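Local coordinates for protein KLLA0E08119p (Kluyveromyces lactis, PDB 3VA7) that is the urea carboxylase portion of a urea-degrading enzyme, probably using ATP, bicarbonate and tethered biotin to convert urea to urea-1-carboxylate, at residues N737-E742 with G754-Q759; V702-P707 with P743-C748; L721-A726 with L1141-N1146. One frame throughout, in Å; residues are numbered along the deposited sequence.

Contact 1: N737-E742 with G754-Q759. With BTI (5-(hexahydro-2-oxo-1H-thieno[3,4-D]imidazol-6-yl)pentanal), chain B.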
ATOM      1  N   ASN A 737      18.638  16.222  11.768  1.00 27.57           N
ATOM      2  CA  ASN A 737      18.338  17.151  10.674  1.00 28.23           C
ATOM      3  C   ASN A 737      17.730  18.400  11.252  1.00 28.68           C
ATOM      4  O   ASN A 737      16.743  18.323  12.012  1.00 28.60           O
ATOM      5  CB  ASN A 737      17.307  16.454   9.768  1.00 29.04           C
ATOM      6  CG  ASN A 737      16.992  17.211   8.479  1.00 28.97           C
ATOM      7  OD1 ASN A 737      15.848  17.258   8.097  1.00 31.97           O
ATOM      8  ND2 ASN A 737      17.997  17.728   7.787  1.00 28.87           N
ATOM      9  N   PHE A 738      18.316  19.538  10.900  1.00 28.80           N
ATOM     10  CA  PHE A 738      17.855  20.831  11.354  1.00 29.04           C
ATOM     11  C   PHE A 738      16.833  21.448  10.358  1.00 30.05           C
ATOM     12  O   PHE A 738      17.206  22.191   9.421  1.00 31.01           O
ATOM     13  CB  PHE A 738      19.056  21.764  11.625  1.00 28.35           C
ATOM     14  CG  PHE A 738      19.584  21.678  13.041  1.00 29.04           C
ATOM     15  CD1 PHE A 738      20.551  20.742  13.390  1.00 31.23           C
ATOM     16  CD2 PHE A 738      19.098  22.517  14.038  1.00 30.54           C
ATOM     17  CE1 PHE A 738      20.989  20.630  14.720  1.00 32.32           C
ATOM     18  CE2 PHE A 738      19.534  22.411  15.350  1.00 29.21           C
ATOM     19  CZ  PHE A 738      20.483  21.471  15.686  1.00 30.57           C
ATOM     20  N   THR A 739      15.541  21.165  10.564  1.00 29.82           N
ATOM     21  CA  THR A 739      14.509  21.678   9.646  1.00 29.30           C
ATOM     22  C   THR A 739      14.251  23.076  10.101  1.00 29.31           C
ATOM     23  O   THR A 739      13.416  23.295  10.967  1.00 29.61           O
ATOM     24  CB  THR A 739      13.210  20.868   9.727  1.00 28.92           C
ATOM     25  OG1 THR A 739      12.623  21.051  11.034  1.00 29.07           O
ATOM     26  CG2 THR A 739      13.488  19.391   9.498  1.00 27.04           C
ATOM     27  N   GLY A 740      14.963  24.036   9.531  1.00 29.68           N
ATOM     28  CA  GLY A 740      14.989  25.415  10.110  1.00 30.24           C
ATOM     29  C   GLY A 740      15.764  25.409  11.455  1.00 30.65           C
ATOM     30  O   GLY A 740      16.893  24.884  11.525  1.00 30.98           O
ATOM     31  N   ASP A 741      15.142  25.908  12.522  1.00 29.25           N
ATOM     32  CA  ASP A 741      15.809  26.137  13.782  1.00 29.40           C
ATOM     33  C   ASP A 741      15.558  25.002  14.826  1.00 29.07           C
ATOM     34  O   ASP A 741      15.972  25.074  15.977  1.00 27.66           O
ATOM     35  CB  ASP A 741      15.412  27.513  14.313  1.00 29.31           C
ATOM     36  CG  ASP A 741      15.926  28.651  13.440  1.00 34.24           C
ATOM     37  OD1 ASP A 741      17.167  28.734  13.245  1.00 39.13           O
ATOM     38  OD2 ASP A 741      15.112  29.492  12.961  1.00 34.16           O
ATOM     39  N   GLU A 742      14.909  23.939  14.395  1.00 29.40           N
ATOM     40  CA  GLU A 742      14.605  22.837  15.270  1.00 30.16           C
ATOM     41  C   GLU A 742      15.020  21.552  14.567  1.00 30.59           C
ATOM     42  O   GLU A 742      14.832  21.447  13.347  1.00 30.99           O
ATOM     43  CB  GLU A 742      13.125  22.783  15.505  1.00 30.68           C
ATOM     44  CG  GLU A 742      12.598  23.900  16.383  1.00 33.83           C
ATOM     45  CD  GLU A 742      11.107  24.090  16.203  1.00 35.35           C
ATOM     46  OE1 GLU A 742      10.341  23.219  16.629  1.00 34.44           O
ATOM     47  OE2 GLU A 742      10.705  25.091  15.582  1.00 39.29           O
ATOM     48  N   GLY A 754      16.906  15.466   1.120  1.00 25.49           N
ATOM     49  CA  GLY A 754      16.261  16.511   1.909  1.00 25.25           C
ATOM     50  C   GLY A 754      17.032  17.798   1.794  1.00 26.38           C
ATOM     51  O   GLY A 754      18.152  17.766   1.296  1.00 27.29           O
ATOM     52  N   GLY A 755      16.458  18.915   2.260  1.00 25.91           N
ATOM     53  CA  GLY A 755      16.917  20.250   1.888  1.00 25.37           C
ATOM     54  C   GLY A 755      17.571  21.037   3.029  1.00 26.76           C
ATOM     55  O   GLY A 755      17.768  22.261   2.882  1.00 26.13           O
ATOM     56  N   PHE A 756      17.912  20.361   4.150  1.00 26.92           N
ATOM     57  CA  PHE A 756      18.538  21.019   5.326  1.00 28.10           C
ATOM     58  C   PHE A 756      19.813  20.346   5.821  1.00 28.27           C
ATOM     59  O   PHE A 756      20.010  19.165   5.615  1.00 28.09           O
ATOM     60  CB  PHE A 756      17.613  21.003   6.556  1.00 28.66           C
ATOM     61  CG  PHE A 756      16.208  21.469   6.302  1.00 32.29           C
ATOM     62  CD1 PHE A 756      15.188  20.542   6.008  1.00 33.68           C
ATOM     63  CD2 PHE A 756      15.878  22.829   6.394  1.00 33.67           C
ATOM     64  CE1 PHE A 756      13.871  20.974   5.786  1.00 35.60           C
ATOM     65  CE2 PHE A 756      14.555  23.259   6.173  1.00 36.09           C
ATOM     66  CZ  PHE A 756      13.545  22.324   5.889  1.00 33.68           C
ATOM     67  N   VAL A 757      20.650  21.080   6.561  1.00 29.10           N
ATOM     68  CA  VAL A 757      21.892  20.513   7.089  1.00 29.12           C
ATOM     69  C   VAL A 757      21.587  19.530   8.223  1.00 30.04           C
ATOM     70  O   VAL A 757      20.585  19.665   8.908  1.00 29.94           O
ATOM     71  CB  VAL A 757      22.832  21.608   7.570  1.00 29.30           C
ATOM     72  CG1 VAL A 757      23.294  22.465   6.418  1.00 30.01           C
ATOM     73  CG2 VAL A 757      22.165  22.485   8.593  1.00 29.94           C
ATOM     74  N   CYS A 758      22.439  18.518   8.378  1.00 30.86           N
ATOM     75  CA  CYS A 758      22.376  17.518   9.464  1.00 30.59           C
ATOM     76  C   CYS A 758      23.634  17.690  10.313  1.00 32.11           C
ATOM     77  O   CYS A 758      24.764  17.790   9.766  1.00 34.85           O
ATOM     78  CB  CYS A 758      22.367  16.109   8.901  1.00 28.49           C
ATOM     79  SG  CYS A 758      20.831  15.602   8.049  1.00 29.56           S
ATOM     80  N   GLN A 759      23.493  17.674  11.627  1.00 31.34           N
ATOM     81  CA  GLN A 759      24.593  18.026  12.499  1.00 30.73           C
ATOM     82  C   GLN A 759      25.457  16.807  12.774  1.00 30.79           C
ATOM     83  O   GLN A 759      26.683  16.869  12.659  1.00 32.23           O
ATOM     84  CB  GLN A 759      24.042  18.688  13.780  1.00 30.52           C
ATOM     85  CG  GLN A 759      24.891  18.599  15.016  1.00 32.18           C
ATOM     86  CD  GLN A 759      26.118  19.498  15.002  1.00 35.28           C
ATOM     87  OE1 GLN A 759      26.084  20.629  14.523  1.00 39.35           O
ATOM     88  NE2 GLN A 759      27.205  18.996  15.535  1.00 36.03           N
TER
HETATM   89  C11 BTI B1901       8.644  14.352  11.543  1.00 25.60           C
HETATM   90  O11 BTI B1901       8.044  15.447  11.312  1.00 24.16           O
HETATM   91  C10 BTI B1901       9.932  13.868  10.811  1.00 21.46           C
HETATM   92  C9  BTI B1901      10.321  14.851   9.707  1.00 18.39           C
HETATM   93  C8  BTI B1901      11.716  14.679   9.121  1.00 21.52           C
HETATM   94  C7  BTI B1901      12.283  15.921   8.404  1.00 20.98           C
HETATM   95  C2  BTI B1901      11.357  16.559   7.389  1.00 22.09           C
HETATM   96  S1  BTI B1901      10.895  15.454   6.087  1.00 26.18           S
HETATM   97  C6  BTI B1901      10.535  16.744   4.948  1.00 24.36           C
HETATM   98  C5  BTI B1901      11.350  17.958   5.338  1.00 25.05           C
HETATM   99  N3  BTI B1901      12.462  17.884   4.427  1.00 23.28           N
HETATM  100  C3  BTI B1901      13.565  17.574   5.055  1.00 25.41           C
HETATM  101  O3  BTI B1901      14.739  17.493   4.462  1.00 28.17           O
HETATM  102  N2  BTI B1901      13.372  17.399   6.346  1.00 26.61           N
HETATM  103  C4  BTI B1901      12.005  17.754   6.710  1.00 25.69           C
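The ring of F756 lies flat beneath the backbone of T739, whose CA sits 3.6 Å from the ring centroid and only 6° off its normal, a CH-pi contact made over the face. CG of F756 stands anti to its own carbonyl carbon (chi1 -49°), which carries the ring under the backbone of T739 and G740, so that F756 CE2 comes 3.5 Å from G740 N. The rim of the same ring meets biotin: F756 CD1 is 3.4 Å from BTI O3, near the ring plane. Were F756 replaced by alanine, T739 CA would probably lose the ring face it rests on and a gap would be likely to open beside the ureido ring of biotin.

N737 uses both halves of its amide. N737 OD1 accepts a hydrogen bond from BTI N2 at 3.0 Å, while N737 ND2 turns toward the backbone of segment 754-759 and gives V757 O a weak bond of 3.4 Å. That oxygen of V757 also receives the much straighter bond from F738 N (3.0 Å, 171°). On the same face of the sheet, SG of C758 packs against the N737 side chain. F738 and Q759 run side by side, with Q759 CB at the edge of the phenyl ring 3.7 Å from F738 CE1. Glycines suit the remaining places: G740 has the positive phi of a type II' turn, G754 has no room for a CB beside BTI O3, and G755 N donates to that oxygen. With a strand side chain, through N737 OD1, taking the ureido N-H and the corner at G755 taking the carbonyl, the two segments form part of the biotin pocket of the carboxyltransferase domain.

Contact 2: V702-P707 with P743-C748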
ATOM      1  N   VAL A 702      11.955  11.692  15.086  1.00 29.28           N
ATOM      2  CA  VAL A 702      11.692  12.034  16.451  1.00 28.77           C
ATOM      3  C   VAL A 702      12.117  13.453  16.653  1.00 28.44           C
ATOM      4  O   VAL A 702      13.271  13.771  16.561  1.00 28.13           O
ATOM      5  CB  VAL A 702      12.382  11.025  17.403  1.00 29.00           C
ATOM      6  CG1 VAL A 702      12.422  11.532  18.848  1.00 28.05           C
ATOM      7  CG2 VAL A 702      11.641   9.646  17.296  1.00 28.28           C
ATOM      8  N   ARG A 703      11.146  14.322  16.873  1.00 29.10           N
ATOM      9  CA  ARG A 703      11.403  15.763  16.967  1.00 29.93           C
ATOM     10  C   ARG A 703      11.962  16.197  18.378  1.00 30.21           C
ATOM     11  O   ARG A 703      11.629  15.608  19.421  1.00 29.61           O
ATOM     12  CB  ARG A 703      10.128  16.495  16.539  1.00 29.26           C
ATOM     13  CG  ARG A 703      10.149  17.999  16.649  1.00 30.98           C
ATOM     14  CD  ARG A 703      11.078  18.634  15.619  1.00 33.06           C
ATOM     15  NE  ARG A 703      10.509  18.600  14.275  1.00 31.78           N
ATOM     16  CZ  ARG A 703      11.063  19.196  13.228  1.00 32.62           C
ATOM     17  NH1 ARG A 703      12.227  19.828  13.351  1.00 33.25           N
ATOM     18  NH2 ARG A 703      10.477  19.139  12.049  1.00 31.86           N
ATOM     19  N   LEU A 704      12.833  17.201  18.401  1.00 30.51           N
ATOM     20  CA  LEU A 704      13.555  17.538  19.651  1.00 31.13           C
ATOM     21  C   LEU A 704      13.330  18.987  20.031  1.00 32.21           C
ATOM     22  O   LEU A 704      13.195  19.849  19.152  1.00 33.52           O
ATOM     23  CB  LEU A 704      15.070  17.281  19.513  1.00 29.76           C
ATOM     24  CG  LEU A 704      15.495  15.833  19.178  1.00 29.53           C
ATOM     25  CD1 LEU A 704      16.969  15.722  18.966  1.00 27.13           C
ATOM     26  CD2 LEU A 704      15.050  14.808  20.215  1.00 29.16           C
ATOM     27  N   ILE A 705      13.273  19.258  21.331  1.00 32.81           N
ATOM     28  CA  ILE A 705      13.208  20.623  21.808  1.00 33.37           C
ATOM     29  C   ILE A 705      14.525  20.904  22.539  1.00 34.41           C
ATOM     30  O   ILE A 705      14.920  20.144  23.431  1.00 34.77           O
ATOM     31  CB  ILE A 705      12.002  20.844  22.787  1.00 33.15           C
ATOM     32  CG1 ILE A 705      10.662  20.400  22.137  1.00 33.37           C
ATOM     33  CG2 ILE A 705      11.916  22.334  23.176  1.00 32.57           C
ATOM     34  CD1 ILE A 705       9.585  19.818  23.104  1.00 28.34           C
ATOM     35  N   GLY A 706      15.195  21.986  22.163  1.00 34.68           N
ATOM     36  CA  GLY A 706      16.350  22.452  22.897  1.00 35.75           C
ATOM     37  C   GLY A 706      16.921  23.737  22.343  1.00 36.80           C
ATOM     38  O   GLY A 706      16.210  24.552  21.736  1.00 38.25           O
ATOM     39  N   PRO A 707      18.216  23.936  22.520  1.00 37.24           N
ATOM     40  CA  PRO A 707      18.786  25.265  22.229  1.00 37.33           C
ATOM     41  C   PRO A 707      18.719  25.595  20.760  1.00 37.68           C
ATOM     42  O   PRO A 707      18.869  24.719  19.936  1.00 37.76           O
ATOM     43  CB  PRO A 707      20.245  25.132  22.662  1.00 37.20           C
ATOM     44  CG  PRO A 707      20.549  23.586  22.597  1.00 37.19           C
ATOM     45  CD  PRO A 707      19.223  22.869  22.717  1.00 37.41           C
ATOM     46  N   PRO A 743      15.591  20.581  15.330  1.00 30.50           N
ATOM     47  CA  PRO A 743      16.115  19.336  14.784  1.00 29.80           C
ATOM     48  C   PRO A 743      15.214  18.160  15.015  1.00 29.03           C
ATOM     49  O   PRO A 743      14.370  18.188  15.875  1.00 29.07           O
ATOM     50  CB  PRO A 743      17.411  19.123  15.569  1.00 29.98           C
ATOM     51  CG  PRO A 743      17.061  19.681  16.978  1.00 31.72           C
ATOM     52  CD  PRO A 743      15.891  20.702  16.779  1.00 30.81           C
ATOM     53  N   VAL A 744      15.434  17.105  14.250  1.00 28.89           N
ATOM     54  CA  VAL A 744      14.616  15.932  14.354  1.00 28.63           C
ATOM     55  C   VAL A 744      15.490  14.767  13.968  1.00 29.39           C
ATOM     56  O   VAL A 744      16.326  14.877  13.034  1.00 31.38           O
ATOM     57  CB  VAL A 744      13.391  16.034  13.437  1.00 28.55           C
ATOM     58  CG1 VAL A 744      13.775  16.582  12.033  1.00 28.53           C
ATOM     59  CG2 VAL A 744      12.677  14.717  13.351  1.00 26.66           C
ATOM     60  N   ILE A 745      15.335  13.660  14.681  1.00 27.71           N
ATOM     61  CA  ILE A 745      16.095  12.509  14.330  1.00 26.55           C
ATOM     62  C   ILE A 745      15.404  11.664  13.263  1.00 26.93           C
ATOM     63  O   ILE A 745      14.350  11.103  13.517  1.00 26.10           O
ATOM     64  CB  ILE A 745      16.392  11.616  15.538  1.00 26.92           C
ATOM     65  CG1 ILE A 745      17.016  12.446  16.683  1.00 23.44           C
ATOM     66  CG2 ILE A 745      17.324  10.433  15.100  1.00 25.39           C
ATOM     67  CD1 ILE A 745      16.946  11.696  17.971  1.00 21.78           C
ATOM     68  N   ILE A 746      16.074  11.521  12.111  1.00 26.51           N
ATOM     69  CA  ILE A 746      15.634  10.701  10.973  1.00 26.16           C
ATOM     70  C   ILE A 746      15.619   9.197  11.314  1.00 26.10           C
ATOM     71  O   ILE A 746      16.659   8.588  11.502  1.00 27.07           O
ATOM     72  CB  ILE A 746      16.527  10.984   9.669  1.00 26.45           C
ATOM     73  CG1 ILE A 746      16.708  12.487   9.397  1.00 23.89           C
ATOM     74  CG2 ILE A 746      15.951  10.338   8.432  1.00 25.55           C
ATOM     75  CD1 ILE A 746      15.421  13.173   9.306  1.00 25.43           C
ATOM     76  N   THR A 747      14.457   8.577  11.360  1.00 24.94           N
ATOM     77  CA  THR A 747      14.415   7.179  11.762  1.00 24.61           C
ATOM     78  C   THR A 747      13.977   6.257  10.609  1.00 24.76           C
ATOM     79  O   THR A 747      13.914   6.686   9.469  1.00 25.04           O
ATOM     80  CB  THR A 747      13.470   7.045  12.957  1.00 26.17           C
ATOM     81  OG1 THR A 747      12.168   7.637  12.596  1.00 27.95           O
ATOM     82  CG2 THR A 747      14.120   7.735  14.246  1.00 18.51           C
ATOM     83  N   CYS A 748      13.640   5.003  10.885  1.00 24.63           N
ATOM     84  CA  CYS A 748      13.458   4.015   9.797  1.00 24.90           C
ATOM     85  C   CYS A 748      12.323   4.227   8.781  1.00 24.20           C
ATOM     86  O   CYS A 748      12.341   3.610   7.732  1.00 23.44           O
ATOM     87  CB  CYS A 748      13.414   2.592  10.342  1.00 24.29           C
ATOM     88  SG  CYS A 748      11.985   2.339  11.433  1.00 31.69           S
TER
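V702 and I745 face each other as an antiparallel hydrogen-bonded pair, joined by V702 N to I745 O (2.9 Å) and I745 N to V702 O (2.8 Å). One step along, R703 and V744 form the non-hydrogen-bonded pair, and L704 N then donates to P743 O at 3.1 Å. P743 has no N-H to offer, but its carbonyl still serves the ladder.

The apolar pairs gather round V702 and I745. The branched side chains of these two sit on one face, where CD1 of L704 also reaches CG1 of I745 at 4.0 Å; CB of L704 rests on P743 CG at the same separation.

The charged side chain is R703, whose chain bends at chi2 (70°) and chi3 (74°) and so folds back over its neighbour. The guanidinium lies with one face on V744, V744 CB standing 3.8 Å above the R703 guanidinium plane and offset toward the rim. R703 NH1 hydrogen-bonds to T739 OG1, so the bent chain lays its flat guanidinium over the valine and still reaches a polar partner. The arrangement is that of adjacent antiparallel strands in a mixed sheet, with V744 lining the biotin pocket on the R703 face.

Contact 3: L721-A726 with L1141-N1146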
ATOM      1  N   LEU A 721      16.522  30.632   1.823  1.00 35.52           N
ATOM      2  CA  LEU A 721      17.073  31.709   2.595  1.00 34.91           C
ATOM      3  C   LEU A 721      17.481  31.292   3.988  1.00 35.09           C
ATOM      4  O   LEU A 721      18.493  31.749   4.491  1.00 35.36           O
ATOM      5  CB  LEU A 721      16.127  32.887   2.603  1.00 34.77           C
ATOM      6  CG  LEU A 721      16.270  33.579   1.254  1.00 35.65           C
ATOM      7  CD1 LEU A 721      15.201  34.602   1.027  1.00 36.73           C
ATOM      8  CD2 LEU A 721      17.632  34.238   1.179  1.00 36.56           C
ATOM      9  N   HIS A 722      16.752  30.392   4.614  1.00 35.05           N
ATOM     10  CA  HIS A 722      17.091  30.100   5.996  1.00 35.31           C
ATOM     11  C   HIS A 722      18.479  29.423   6.092  1.00 35.96           C
ATOM     12  O   HIS A 722      18.777  28.508   5.315  1.00 36.19           O
ATOM     13  CB  HIS A 722      16.038  29.242   6.602  1.00 34.62           C
ATOM     14  CG  HIS A 722      16.247  29.000   8.044  1.00 36.02           C
ATOM     15  ND1 HIS A 722      15.558  29.690   9.014  1.00 35.79           N
ATOM     16  CD2 HIS A 722      17.072  28.144   8.694  1.00 37.01           C
ATOM     17  CE1 HIS A 722      15.937  29.257  10.206  1.00 36.88           C
ATOM     18  NE2 HIS A 722      16.849  28.313  10.039  1.00 37.85           N
ATOM     19  N   PRO A 723      19.331  29.859   7.047  1.00 35.70           N
ATOM     20  CA  PRO A 723      20.692  29.384   6.962  1.00 35.59           C
ATOM     21  C   PRO A 723      20.875  27.904   7.135  1.00 35.48           C
ATOM     22  O   PRO A 723      21.966  27.456   6.831  1.00 37.73           O
ATOM     23  CB  PRO A 723      21.399  30.118   8.099  1.00 35.86           C
ATOM     24  CG  PRO A 723      20.556  31.289   8.355  1.00 36.05           C
ATOM     25  CD  PRO A 723      19.177  30.807   8.157  1.00 35.41           C
ATOM     26  N   SER A 724      19.874  27.143   7.596  1.00 34.55           N
ATOM     27  CA  SER A 724      19.952  25.648   7.641  1.00 33.44           C
ATOM     28  C   SER A 724      19.666  24.990   6.298  1.00 33.22           C
ATOM     29  O   SER A 724      19.846  23.763   6.158  1.00 34.20           O
ATOM     30  CB  SER A 724      18.933  25.041   8.600  1.00 33.44           C
ATOM     31  OG  SER A 724      17.629  25.102   8.041  1.00 32.00           O
ATOM     32  N   ASN A 725      19.140  25.775   5.354  1.00 31.66           N
ATOM     33  CA  ASN A 725      18.764  25.294   4.027  1.00 29.83           C
ATOM     34  C   ASN A 725      20.020  24.964   3.216  1.00 29.30           C
ATOM     35  O   ASN A 725      20.976  25.733   3.207  1.00 28.93           O
ATOM     36  CB  ASN A 725      17.935  26.366   3.295  1.00 29.24           C
ATOM     37  CG  ASN A 725      16.547  26.579   3.893  1.00 31.09           C
ATOM     38  OD1 ASN A 725      16.252  26.218   5.052  1.00 35.06           O
ATOM     39  ND2 ASN A 725      15.679  27.185   3.100  1.00 30.34           N
ATOM     40  N   ALA A 726      19.971  23.854   2.481  1.00 28.86           N
ATOM     41  CA  ALA A 726      21.132  23.250   1.864  1.00 28.14           C
ATOM     42  C   ALA A 726      20.712  22.763   0.518  1.00 27.92           C
ATOM     43  O   ALA A 726      19.552  22.367   0.333  1.00 26.81           O
ATOM     44  CB  ALA A 726      21.611  22.056   2.717  1.00 27.58           C
ATOM     45  N   LEU A1141      13.990  37.939   8.855  1.00 45.85           N
ATOM     46  CA  LEU A1141      12.709  37.488   9.397  1.00 46.45           C
ATOM     47  C   LEU A1141      12.559  35.941   9.405  1.00 46.18           C
ATOM     48  O   LEU A1141      12.140  35.373  10.438  1.00 47.20           O
ATOM     49  CB  LEU A1141      11.524  38.246   8.734  1.00 46.46           C
ATOM     50  CG  LEU A1141      11.474  39.748   9.120  1.00 47.49           C
ATOM     51  CD1 LEU A1141      10.622  40.687   8.197  1.00 46.56           C
ATOM     52  CD2 LEU A1141      11.059  39.884  10.580  1.00 48.72           C
ATOM     53  N   ILE A1142      12.945  35.268   8.302  1.00 45.20           N
ATOM     54  CA  ILE A1142      12.773  33.793   8.131  1.00 44.23           C
ATOM     55  C   ILE A1142      13.470  32.984   9.236  1.00 44.69           C
ATOM     56  O   ILE A1142      12.984  31.920   9.684  1.00 44.29           O
ATOM     57  CB  ILE A1142      13.232  33.338   6.724  1.00 44.13           C
ATOM     58  CG1 ILE A1142      12.297  33.941   5.641  1.00 43.94           C
ATOM     59  CG2 ILE A1142      13.341  31.811   6.633  1.00 41.63           C
ATOM     60  CD1 ILE A1142      12.840  33.925   4.185  1.00 42.95           C
ATOM     61  N   GLN A1143      14.580  33.554   9.703  1.00 44.81           N
ATOM     62  CA  GLN A1143      15.463  32.970  10.711  1.00 45.63           C
ATOM     63  C   GLN A1143      14.988  33.037  12.174  1.00 45.90           C
ATOM     64  O   GLN A1143      15.734  32.583  13.052  1.00 46.00           O
ATOM     65  CB  GLN A1143      16.743  33.794  10.684  1.00 46.32           C
ATOM     66  CG  GLN A1143      17.979  33.068  10.557  1.00 44.27           C
ATOM     67  CD  GLN A1143      19.060  33.942   9.965  1.00 42.13           C
ATOM     68  OE1 GLN A1143      20.152  33.995  10.515  1.00 45.09           O
ATOM     69  NE2 GLN A1143      18.789  34.588   8.812  1.00 36.25           N
ATOM     70  N   VAL A1144      13.843  33.687  12.455  1.00 45.91           N
ATOM     71  CA  VAL A1144      13.359  33.821  13.842  1.00 45.42           C
ATOM     72  C   VAL A1144      12.801  32.454  14.211  1.00 46.10           C
ATOM     73  O   VAL A1144      11.849  32.003  13.565  1.00 46.44           O
ATOM     74  CB  VAL A1144      12.239  34.946  14.042  1.00 45.64           C
ATOM     75  CG1 VAL A1144      11.730  34.938  15.478  1.00 44.91           C
ATOM     76  CG2 VAL A1144      12.711  36.386  13.651  1.00 43.43           C
ATOM     77  N   ALA A1145      13.402  31.777  15.202  1.00 46.30           N
ATOM     78  CA  ALA A1145      12.886  30.486  15.687  1.00 47.17           C
ATOM     79  C   ALA A1145      11.414  30.613  16.076  1.00 47.96           C
ATOM     80  O   ALA A1145      10.999  31.655  16.556  1.00 48.00           O
ATOM     81  CB  ALA A1145      13.701  29.967  16.865  1.00 46.45           C
ATOM     82  N   ASN A1146      10.622  29.572  15.836  1.00 49.30           N
ATOM     83  CA  ASN A1146       9.216  29.558  16.241  1.00 50.43           C
ATOM     84  C   ASN A1146       9.114  29.662  17.780  1.00 51.87           C
ATOM     85  O   ASN A1146      10.058  29.302  18.487  1.00 52.44           O
ATOM     86  CB  ASN A1146       8.551  28.274  15.711  1.00 49.48           C
ATOM     87  CG  ASN A1146       7.022  28.307  15.775  1.00 47.90           C
ATOM     88  OD1 ASN A1146       6.404  29.367  15.781  1.00 46.64           O
ATOM     89  ND2 ASN A1146       6.413  27.129  15.815  1.00 44.26           N
TER
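L721 opens the contact by crossing I1142 at about a right angle, L721 CB lying 3.8 Å from I1142 CD1. Two branched aliphatic chains suit the place because they share an apolar patch with helix 960-967, whose V967 packs on L721 and F963 on I1142.

H722 comes next and meets the end of helix 1133-1142 in two ways. H722 CB touches CG2 of I1142 at 3.7 Å. The torsion of the imidazole, with CG opposite the backbone N (chi1 -175°), brings the ring edge to the helix, where H722 ND1 gives I1142 O a weak hydrogen bond of 3.5 Å. A histidine suits the place because it pairs a flat ring, which packs against W711 with the planes at about 80°, with an N-H directed in the ring plane at a carbonyl of the last helical residue.

P723 is the companion of Q1143. The two side chains cross at about a right angle: P723 CG lies 3.4 Å from Q1143 CD, and P723 CD lies 3.5 Å from Q1143 CG. The amide is steadied from the helix it follows, Q1143 NE2 donating to A1139 O, so the proline meets the aliphatic and carboxamide carbons of a chain already tied down. Proline also suits the second position of the type I turn from H722 to N725, closed by N725 N to H722 O at 2.8 Å.

The chemistry is thus chiefly van der Waals: shape and apolar surface join the turn to the helix end, while the single, weak cross-bond probably adds direction more than strength.

All three contacts are largely buried, but contact 3 is the least enclosed, since Q1143 remains partly exposed. Contacts 1 and 2 belong to one sheet: strands 735-739 and 742-746 are neighbours in it, bonded from N737 O to V744 N, and the centres of contacts 1 and 2 lie about 10 Å apart. Contact 2 is mainly strand ladder; contact 1 adds ligand bonds at N737 and the corner of G755, and V744 shares the pocket. Contact 3, centred about 17 Å from contact 2, joins a turn to a sequence-distant helix end by van der Waals packing and one weak hydrogen bond. Backbone bonds of S724 and A726 with V757 and G755 tie segment 721-726 to contact 1.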